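Long-range contact in prolyl oligopeptidase (Galerina marginata, PDB 5N4B), which cleaves peptides after proline and closes them into macrocycles during the biosynthesis of the amanitin toxins: residues A[261-275]-A[311-325]. The protein carries 1 engineered substitution. Residues are numbered along the deposited sequence; the frame is centred on the assembly and turned at random.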
ATOM      1  N   TRP A 261      15.295  14.427   2.809  1.00 19.99           N
ATOM      2  CA  TRP A 261      14.893  13.622   3.963  1.00 17.14           C
ATOM      3  C   TRP A 261      13.457  13.980   4.357  1.00 17.54           C
ATOM      4  O   TRP A 261      13.012  15.115   4.208  1.00 17.99           O
ATOM      5  CB  TRP A 261      15.813  13.853   5.145  1.00 17.36           C
ATOM      6  CG  TRP A 261      17.225  13.409   4.959  1.00 18.60           C
ATOM      7  CD1 TRP A 261      17.827  13.022   3.797  1.00 20.53           C
ATOM      8  CD2 TRP A 261      18.215  13.344   5.975  1.00 19.05           C
ATOM      9  NE1 TRP A 261      19.149  12.703   4.055  1.00 21.19           N
ATOM     10  CE2 TRP A 261      19.401  12.892   5.384  1.00 22.03           C
ATOM     11  CE3 TRP A 261      18.210  13.628   7.333  1.00 19.20           C
ATOM     12  CZ2 TRP A 261      20.577  12.728   6.109  1.00 21.56           C
ATOM     13  CZ3 TRP A 261      19.385  13.435   8.077  1.00 21.22           C
ATOM     14  CH2 TRP A 261      20.552  13.016   7.451  1.00 22.81           C
ATOM     15  N   ILE A 262      12.732  13.003   4.879  1.00 14.04           N
ATOM     16  CA  ILE A 262      11.386  13.182   5.404  1.00 14.78           C
ATOM     17  C   ILE A 262      11.332  12.711   6.860  1.00 16.34           C
ATOM     18  O   ILE A 262      12.268  12.072   7.372  1.00 13.73           O
ATOM     19  CB  ILE A 262      10.302  12.540   4.526  1.00 16.58           C
ATOM     20  CG1 ILE A 262      10.457  11.021   4.488  1.00 16.32           C
ATOM     21  CG2 ILE A 262      10.361  13.178   3.124  1.00 17.33           C
ATOM     22  CD1 ILE A 262       9.183  10.312   3.905  1.00 21.20           C
ATOM     23  N   TYR A 263      10.214  13.024   7.507  1.00 14.47           N
ATOM     24  CA  TYR A 263      10.099  13.024   8.946  1.00 12.33           C
ATOM     25  C   TYR A 263       8.816  12.320   9.390  1.00 12.88           C
ATOM     26  O   TYR A 263       7.811  12.304   8.685  1.00 15.40           O
ATOM     27  CB  TYR A 263      10.148  14.450   9.541  1.00 14.96           C
ATOM     28  CG  TYR A 263      11.376  15.138   9.037  1.00 14.56           C
ATOM     29  CD1 TYR A 263      12.625  14.711   9.440  1.00 16.90           C
ATOM     30  CD2 TYR A 263      11.300  16.113   8.042  1.00 16.93           C
ATOM     31  CE1 TYR A 263      13.757  15.265   8.898  1.00 18.47           C
ATOM     32  CE2 TYR A 263      12.457  16.679   7.505  1.00 18.46           C
ATOM     33  CZ  TYR A 263      13.664  16.230   7.946  1.00 18.90           C
ATOM     34  OH  TYR A 263      14.822  16.728   7.425  1.00 19.94           O
ATOM     35  N   GLY A 264       8.884  11.713  10.552  1.00 12.08           N
ATOM     36  CA  GLY A 264       7.711  11.224  11.247  1.00 11.56           C
ATOM     37  C   GLY A 264       7.839  11.521  12.728  1.00 10.38           C
ATOM     38  O   GLY A 264       8.900  11.917  13.205  1.00 12.44           O
ATOM     39  N   ALA A 265       6.752  11.332  13.458  1.00 12.58           N
ATOM     40  CA  ALA A 265       6.698  11.628  14.874  1.00 11.71           C
ATOM     41  C   ALA A 265       5.824  10.653  15.605  1.00 11.57           C
ATOM     42  O   ALA A 265       5.068   9.872  15.019  1.00 12.85           O
ATOM     43  CB  ALA A 265       6.194  13.057  15.131  1.00 16.55           C
ATOM     44  N   ASP A 266       6.015  10.650  16.923  1.00 10.41           N
ATOM     45  CA  ASP A 266       5.137   9.921  17.841  1.00 11.23           C
ATOM     46  C   ASP A 266       5.180  10.636  19.187  1.00 11.30           C
ATOM     47  O   ASP A 266       6.142  11.351  19.493  1.00 12.56           O
ATOM     48  CB  ASP A 266       5.585   8.461  18.031  1.00 12.73           C
ATOM     49  CG  ASP A 266       4.867   7.430  17.109  1.00 17.13           C
ATOM     50  OD1 ASP A 266       3.634   7.501  16.925  1.00 16.55           O
ATOM     51  OD2 ASP A 266       5.576   6.504  16.573  1.00 17.93           O
ATOM     52  N   THR A 267       4.126  10.481  19.978  1.00 12.95           N
ATOM     53  CA  THR A 267       4.056  11.067  21.315  1.00 12.64           C
ATOM     54  C   THR A 267       3.731   9.977  22.333  1.00 11.43           C
ATOM     55  O   THR A 267       2.832   9.153  22.120  1.00 15.02           O
ATOM     56  CB  THR A 267       3.031  12.175  21.408  1.00 12.17           C
ATOM     57  OG1 THR A 267       1.794  11.653  20.898  1.00 14.36           O
ATOM     58  CG2 THR A 267       3.492  13.397  20.591  1.00 14.09           C
ATOM     59  N   SER A 268       4.480   9.957  23.422  1.00 12.21           N
ATOM     60  CA  SER A 268       4.244   8.947  24.441  1.00 13.60           C
ATOM     61  C   SER A 268       2.920   9.181  25.164  1.00 13.46           C
ATOM     62  O   SER A 268       2.478  10.319  25.363  1.00 15.12           O
ATOM     63  CB  SER A 268       5.400   8.875  25.421  1.00 14.25           C
ATOM     64  OG  SER A 268       5.439  10.042  26.224  1.00 15.52           O
ATOM     65  N   GLU A 269       2.307   8.077  25.587  1.00 15.88           N
ATOM     66  CA  GLU A 269       1.014   8.104  26.272  1.00 15.58           C
ATOM     67  C   GLU A 269       1.039   8.918  27.549  1.00 19.46           C
ATOM     68  O   GLU A 269       0.033   9.570  27.887  1.00 19.20           O
ATOM     69  CB  GLU A 269       0.571   6.680  26.617  1.00 18.52           C
ATOM     70  CG  GLU A 269       0.190   5.840  25.408  1.00 30.27           C
ATOM     71  CD  GLU A 269      -0.980   6.425  24.605  1.00 36.63           C
ATOM     72  OE1 GLU A 269      -1.856   7.104  25.198  1.00 31.66           O
ATOM     73  OE2 GLU A 269      -0.999   6.206  23.366  1.00 39.29           O
ATOM     74  N   ASP A 270       2.146   8.911  28.261  1.00 16.22           N
ATOM     75  CA  ASP A 270       2.267   9.603  29.526  1.00 18.82           C
ATOM     76  C   ASP A 270       2.526  11.099  29.379  1.00 18.76           C
ATOM     77  O   ASP A 270       2.663  11.769  30.400  1.00 21.57           O
ATOM     78  CB  ASP A 270       3.315   8.931  30.440  1.00 20.80           C
ATOM     79  CG  ASP A 270       4.727   8.975  29.886  1.00 21.77           C
ATOM     80  OD1 ASP A 270       4.941   9.634  28.845  1.00 21.20           O
ATOM     81  OD2 ASP A 270       5.627   8.343  30.501  1.00 20.26           O
ATOM     82  N   GLY A 271       2.632  11.627  28.152  1.00 16.91           N
ATOM     83  CA  GLY A 271       2.918  13.036  27.941  1.00 20.42           C
ATOM     84  C   GLY A 271       4.366  13.446  28.105  1.00 19.72           C
ATOM     85  O   GLY A 271       4.673  14.640  27.949  1.00 22.45           O
ATOM     86  N   LYS A 272       5.278  12.498  28.369  1.00 18.65           N
ATOM     87  CA  LYS A 272       6.649  12.846  28.695  1.00 19.80           C
ATOM     88  C   LYS A 272       7.545  13.049  27.479  1.00 18.86           C
ATOM     89  O   LYS A 272       8.485  13.847  27.554  1.00 20.62           O
ATOM     90  CB  LYS A 272       7.229  11.760  29.586  1.00 27.23           C
ATOM     91  CG  LYS A 272       8.654  12.004  30.032  1.00 36.16           C
ATOM     92  CD  LYS A 272       9.108  10.841  30.864  1.00 45.66           C
ATOM     93  CE  LYS A 272      10.408  11.082  31.581  1.00 46.22           C
ATOM     94  NZ  LYS A 272      10.810   9.741  31.994  1.00 41.86           N
ATOM     95  N   TYR A 273       7.312  12.321  26.391  1.00 15.43           N
ATOM     96  CA  TYR A 273       8.249  12.286  25.282  1.00 14.91           C
ATOM     97  C   TYR A 273       7.572  12.610  23.965  1.00 14.13           C
ATOM     98  O   TYR A 273       6.409  12.260  23.724  1.00 15.02           O
ATOM     99  CB  TYR A 273       8.899  10.904  25.163  1.00 15.74           C
ATOM    100  CG  TYR A 273       9.805  10.535  26.282  1.00 17.36           C
ATOM    101  CD1 TYR A 273      10.936  11.279  26.553  1.00 18.33           C
ATOM    102  CD2 TYR A 273       9.558   9.396  27.020  1.00 20.60           C
ATOM    103  CE1 TYR A 273      11.803  10.905  27.544  1.00 18.88           C
ATOM    104  CE2 TYR A 273      10.407   9.012  28.056  1.00 24.78           C
ATOM    105  CZ  TYR A 273      11.530   9.797  28.312  1.00 20.54           C
ATOM    106  OH  TYR A 273      12.387   9.387  29.316  1.00 23.94           O
ATOM    107  N   LEU A 274       8.334  13.293  23.139  1.00 14.45           N
ATOM    108  CA  LEU A 274       8.082  13.476  21.719  1.00 13.91           C
ATOM    109  C   LEU A 274       9.214  12.792  20.966  1.00 12.44           C
ATOM    110  O   LEU A 274      10.395  13.059  21.212  1.00 13.97           O
ATOM    111  CB  LEU A 274       8.059  14.968  21.387  1.00 16.54           C
ATOM    112  CG  LEU A 274       8.014  15.370  19.914  1.00 16.97           C
ATOM    113  CD1 LEU A 274       6.755  14.919  19.298  1.00 20.86           C
ATOM    114  CD2 LEU A 274       8.167  16.894  19.817  1.00 21.37           C
ATOM    115  N   TYR A 275       8.862  11.982  19.994  1.00 11.53           N
ATOM    116  CA  TYR A 275       9.826  11.268  19.194  1.00 11.28           C
ATOM    117  C   TYR A 275       9.837  11.785  17.773  1.00 13.42           C
ATOM    118  O   TYR A 275       8.772  12.054  17.187  1.00 14.14           O
ATOM    119  CB  TYR A 275       9.457   9.803  19.177  1.00 13.89           C
ATOM    120  CG  TYR A 275       9.294   9.146  20.529  1.00 12.83           C
ATOM    121  CD1 TYR A 275      10.399   8.807  21.326  1.00 14.52           C
ATOM    122  CD2 TYR A 275       8.040   8.835  21.043  1.00 12.63           C
ATOM    123  CE1 TYR A 275      10.246   8.194  22.540  1.00 15.86           C
ATOM    124  CE2 TYR A 275       7.910   8.193  22.277  1.00 12.63           C
ATOM    125  CZ  TYR A 275       9.027   7.886  23.004  1.00 13.53           C
ATOM    126  OH  TYR A 275       8.843   7.250  24.207  1.00 15.97           O
ATOM    127  N   TYR A 311      22.155   6.264  10.129  1.00 19.35           N
ATOM    128  CA  TYR A 311      21.265   5.392   9.376  1.00 17.46           C
ATOM    129  C   TYR A 311      21.847   3.988   9.348  1.00 21.41           C
ATOM    130  O   TYR A 311      22.836   3.725   8.658  1.00 22.30           O
ATOM    131  CB  TYR A 311      21.072   5.925   7.951  1.00 16.72           C
ATOM    132  CG  TYR A 311      20.155   7.130   7.888  1.00 17.23           C
ATOM    133  CD1 TYR A 311      18.772   6.967   7.960  1.00 16.92           C
ATOM    134  CD2 TYR A 311      20.658   8.418   7.780  1.00 18.20           C
ATOM    135  CE1 TYR A 311      17.919   8.034   7.918  1.00 17.88           C
ATOM    136  CE2 TYR A 311      19.820   9.516   7.732  1.00 19.37           C
ATOM    137  CZ  TYR A 311      18.449   9.321   7.790  1.00 20.14           C
ATOM    138  OH  TYR A 311      17.594  10.392   7.756  1.00 21.30           O
ATOM    139  N   ALA A 312      21.196   3.071  10.047  1.00 17.80           N
ATOM    140  CA  ALA A 312      21.669   1.686  10.122  1.00 18.37           C
ATOM    141  C   ALA A 312      20.539   0.670  10.275  1.00 18.15           C
ATOM    142  O   ALA A 312      20.683  -0.483   9.857  1.00 20.72           O
ATOM    143  CB  ALA A 312      22.646   1.506  11.260  1.00 20.58           C
ATOM    144  N   ALA A 313      19.410   1.073  10.855  1.00 14.56           N
ATOM    145  CA  ALA A 313      18.368   0.117  11.172  1.00 13.82           C
ATOM    146  C   ALA A 313      17.033   0.842  11.291  1.00 12.88           C
ATOM    147  O   ALA A 313      16.973   2.077  11.365  1.00 13.11           O
ATOM    148  CB  ALA A 313      18.712  -0.611  12.482  1.00 15.49           C
ATOM    149  N   ASP A 314      15.968   0.051  11.328  1.00 11.84           N
ATOM    150  CA  ASP A 314      14.589   0.509  11.502  1.00 10.67           C
ATOM    151  C   ASP A 314      14.287   0.558  12.994  1.00 11.78           C
ATOM    152  O   ASP A 314      14.566  -0.414  13.701  1.00 12.52           O
ATOM    153  CB  ASP A 314      13.725  -0.561  10.810  1.00 13.46           C
ATOM    154  CG  ASP A 314      12.218  -0.293  10.794  1.00 13.68           C
ATOM    155  OD1 ASP A 314      11.714   0.506  11.585  1.00 14.40           O
ATOM    156  OD2 ASP A 314      11.517  -0.966   9.983  1.00 13.65           O
ATOM    157  N   TYR A 315      13.810   1.697  13.485  1.00 10.71           N
ATOM    158  CA  TYR A 315      13.402   1.839  14.876  1.00 10.32           C
ATOM    159  C   TYR A 315      12.016   2.466  14.911  1.00 11.26           C
ATOM    160  O   TYR A 315      11.808   3.538  14.338  1.00 12.14           O
ATOM    161  CB  TYR A 315      14.353   2.758  15.625  1.00 13.10           C
ATOM    162  CG  TYR A 315      15.778   2.311  15.794  1.00 13.35           C
ATOM    163  CD1 TYR A 315      16.720   2.578  14.794  1.00 12.38           C
ATOM    164  CD2 TYR A 315      16.205   1.641  16.942  1.00 12.30           C
ATOM    165  CE1 TYR A 315      18.016   2.220  14.925  1.00 14.12           C
ATOM    166  CE2 TYR A 315      17.497   1.285  17.067  1.00 12.79           C
ATOM    167  CZ  TYR A 315      18.404   1.571  16.082  1.00 13.93           C
ATOM    168  OH  TYR A 315      19.731   1.239  16.304  1.00 17.94           O
ATOM    169  N   ASN A 316      11.081   1.820  15.588  1.00 10.06           N
ATOM    170  CA  ASN A 316       9.735   2.335  15.750  1.00 10.40           C
ATOM    171  C   ASN A 316       9.307   2.178  17.208  1.00 10.73           C
ATOM    172  O   ASN A 316       9.328   1.065  17.737  1.00 11.21           O
ATOM    173  CB  ASN A 316       8.769   1.612  14.799  1.00 11.65           C
ATOM    174  CG  ASN A 316       7.390   2.281  14.744  1.00 12.60           C
ATOM    175  OD1 ASN A 316       6.457   1.782  15.317  1.00 14.91           O
ATOM    176  ND2 ASN A 316       7.314   3.467  14.139  1.00 16.23           N
ATOM    177  N   ILE A 317       8.878   3.254  17.844  1.00  9.85           N
ATOM    178  CA  ILE A 317       8.513   3.187  19.250  1.00 11.08           C
ATOM    179  C   ILE A 317       7.245   2.369  19.464  1.00 10.57           C
ATOM    180  O   ILE A 317       6.240   2.543  18.760  1.00 12.30           O
ATOM    181  CB  ILE A 317       8.246   4.595  19.807  1.00 12.05           C
ATOM    182  CG1 ILE A 317       9.432   5.526  19.625  1.00 15.55           C
ATOM    183  CG2 ILE A 317       7.828   4.512  21.298  1.00 15.26           C
ATOM    184  CD1 ILE A 317      10.673   5.040  20.223  1.00 17.62           C
ATOM    185  N   ILE A 318       7.239   1.536  20.489  1.00  9.13           N
ATOM    186  CA  ILE A 318       6.036   0.841  20.971  1.00  8.63           C
ATOM    187  C   ILE A 318       5.418   1.609  22.131  1.00 10.80           C
ATOM    188  O   ILE A 318       4.252   2.010  22.075  1.00 13.60           O
ATOM    189  CB  ILE A 318       6.376  -0.599  21.420  1.00  9.12           C
ATOM    190  CG1 ILE A 318       6.974  -1.378  20.267  1.00  9.84           C
ATOM    191  CG2 ILE A 318       5.126  -1.262  21.993  1.00 10.33           C
ATOM    192  CD1 ILE A 318       7.767  -2.575  20.688  1.00 11.74           C
ATOM    193  N   THR A 319       6.178   1.836  23.182  1.00  9.43           N
ATOM    194  CA  THR A 319       5.695   2.564  24.352  1.00 12.04           C
ATOM    195  C   THR A 319       6.880   2.890  25.252  1.00 13.05           C
ATOM    196  O   THR A 319       8.031   2.588  24.920  1.00 11.74           O
ATOM    197  CB  THR A 319       4.615   1.783  25.084  1.00 13.20           C
ATOM    198  OG1 THR A 319       3.945   2.734  25.957  1.00 18.11           O
ATOM    199  CG2 THR A 319       5.119   0.616  25.907  1.00 14.90           C
ATOM    200  N   ASN A 320       6.592   3.431  26.428  1.00 12.56           N
ATOM    201  CA  ASN A 320       7.623   3.641  27.434  1.00 12.73           C
ATOM    202  C   ASN A 320       6.980   3.437  28.785  1.00 15.59           C
ATOM    203  O   ASN A 320       5.790   3.676  28.976  1.00 16.06           O
ATOM    204  CB  ASN A 320       8.238   5.041  27.385  1.00 13.70           C
ATOM    205  CG  ASN A 320       7.265   6.089  27.783  1.00 14.94           C
ATOM    206  OD1 ASN A 320       6.305   6.308  27.074  1.00 14.58           O
ATOM    207  ND2 ASN A 320       7.496   6.748  28.909  1.00 16.90           N
ATOM    208  N   HIS A 321       7.794   3.024  29.755  1.00 15.84           N
ATOM    209  CA  HIS A 321       7.424   3.031  31.164  1.00 17.42           C
ATOM    210  C   HIS A 321       8.499   3.865  31.846  1.00 18.48           C
ATOM    211  O   HIS A 321       9.654   3.443  31.958  1.00 18.97           O
ATOM    212  CB  HIS A 321       7.268   1.611  31.740  1.00 21.05           C
ATOM    213  CG  HIS A 321       6.176   0.822  31.088  1.00 21.14           C
ATOM    214  ND1 HIS A 321       4.871   1.249  31.049  1.00 28.72           N
ATOM    215  CD2 HIS A 321       6.197  -0.380  30.464  1.00 26.88           C
ATOM    216  CE1 HIS A 321       4.136   0.358  30.397  1.00 26.17           C
ATOM    217  NE2 HIS A 321       4.916  -0.640  30.033  1.00 28.78           N
ATOM    218  N   GLY A 322       8.153   5.072  32.257  1.00 21.10           N
ATOM    219  CA  GLY A 322       9.182   5.986  32.710  1.00 20.38           C
ATOM    220  C   GLY A 322      10.203   6.209  31.626  1.00 20.65           C
ATOM    221  O   GLY A 322       9.861   6.392  30.457  1.00 19.94           O
ATOM    222  N   SER A 323      11.484   6.160  31.990  1.00 20.30           N
ATOM    223  CA  SER A 323      12.550   6.405  31.027  1.00 20.72           C
ATOM    224  C   SER A 323      12.954   5.152  30.232  1.00 15.79           C
ATOM    225  O   SER A 323      13.901   5.228  29.448  1.00 18.77           O
ATOM    226  CB  SER A 323      13.777   6.994  31.744  1.00 26.21           C
ATOM    227  OG  SER A 323      14.120   6.180  32.826  1.00 37.46           O
ATOM    228  N   LEU A 324      12.258   4.043  30.417  1.00 17.32           N
ATOM    229  CA  LEU A 324      12.543   2.812  29.673  1.00 16.40           C
ATOM    230  C   LEU A 324      11.644   2.779  28.443  1.00 13.91           C
ATOM    231  O   LEU A 324      10.421   2.623  28.564  1.00 14.78           O
ATOM    232  CB  LEU A 324      12.273   1.603  30.565  1.00 17.41           C
ATOM    233  CG  LEU A 324      12.803   0.267  30.020  1.00 17.91           C
ATOM    234  CD1 LEU A 324      14.298   0.268  30.033  1.00 18.18           C
ATOM    235  CD2 LEU A 324      12.270  -0.861  30.890  1.00 20.08           C
ATOM    236  N   VAL A 325      12.249   2.914  27.279  1.00 15.41           N
ATOM    237  CA  VAL A 325      11.529   3.025  26.004  1.00 11.89           C
ATOM    238  C   VAL A 325      11.608   1.677  25.290  1.00 13.16           C
ATOM    239  O   VAL A 325      12.722   1.125  25.100  1.00 14.08           O
ATOM    240  CB  VAL A 325      12.136   4.126  25.141  1.00 14.45           C
ATOM    241  CG1 VAL A 325      11.359   4.291  23.888  1.00 15.50           C
ATOM    242  CG2 VAL A 325      12.140   5.443  25.893  1.00 17.89           C
TER
HETATM  243  O   HOH W   1       4.949   5.181  14.241  1.00 25.08           O
HETATM  244  O   HOH W   2       4.558   3.909  17.186  1.00 26.83           O
HETATM  245  O   HOH W   3       3.365   5.479  24.797  1.00 30.00           O
HETATM  246  O   HOH W   4       3.835   6.666  28.062  1.00 15.92           O
HETATM  247  O   HOH W   5       5.415   6.093  32.037  1.00 17.26           O
HETATM  248  O   HOH W   6       6.531   5.899  24.328  1.00 11.80           O
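N320 reaches across to the 268-271 turn and presents its amide to D270: ND2 donates to OD2 over 2.9 Å. D270 lies close to the amide plane, whereas the N-H comes to OD2 from above the carboxylate plane. ND2 of N320 also donates to O of G322, 2.8 Å away, almost straight (171°) and on a carbonyl lone pair, so both partners fix the rotation of the amide. On its other side OD1 accepts from two waters, one bound to N of D270 and the other shared with OH of Y275. Further along, I317 lays CG1 over the centre of the Y275 ring, 3.7 Å from its centroid, a CH-pi contact. These residues join two successive blades of the seven-bladed beta-propeller: 262-267 and 315-321 are the first strands of their four-stranded antiparallel sheets, and N320, just ahead of the H321-L324 turn, meets the S268-G271 turn of the neighbouring blade. Towards the start of both segments, Y311 stands edge-to-face on W261, planes 84° apart, with OH of Y311 over the indole face, 3.3 Å from CE3 of W261. Between these two places the contact is wet: one water links OD2 of D266 to ND2 of N316, while Y277 also hydrogen-bonds OD2 and the backbone N of I317. Behind N320, OD1 of D270 takes OG of S268 at 2.7 Å and N of K272 from opposite faces of the carboxylate, the latter closing an Asx turn. K272, with CG anti to its backbone N (chi1 -179°), lays CG over the face of the Y273 ring and extends until NZ, beside the G322-S323 backbone, donates to OH of Y273, 3.1 Å away.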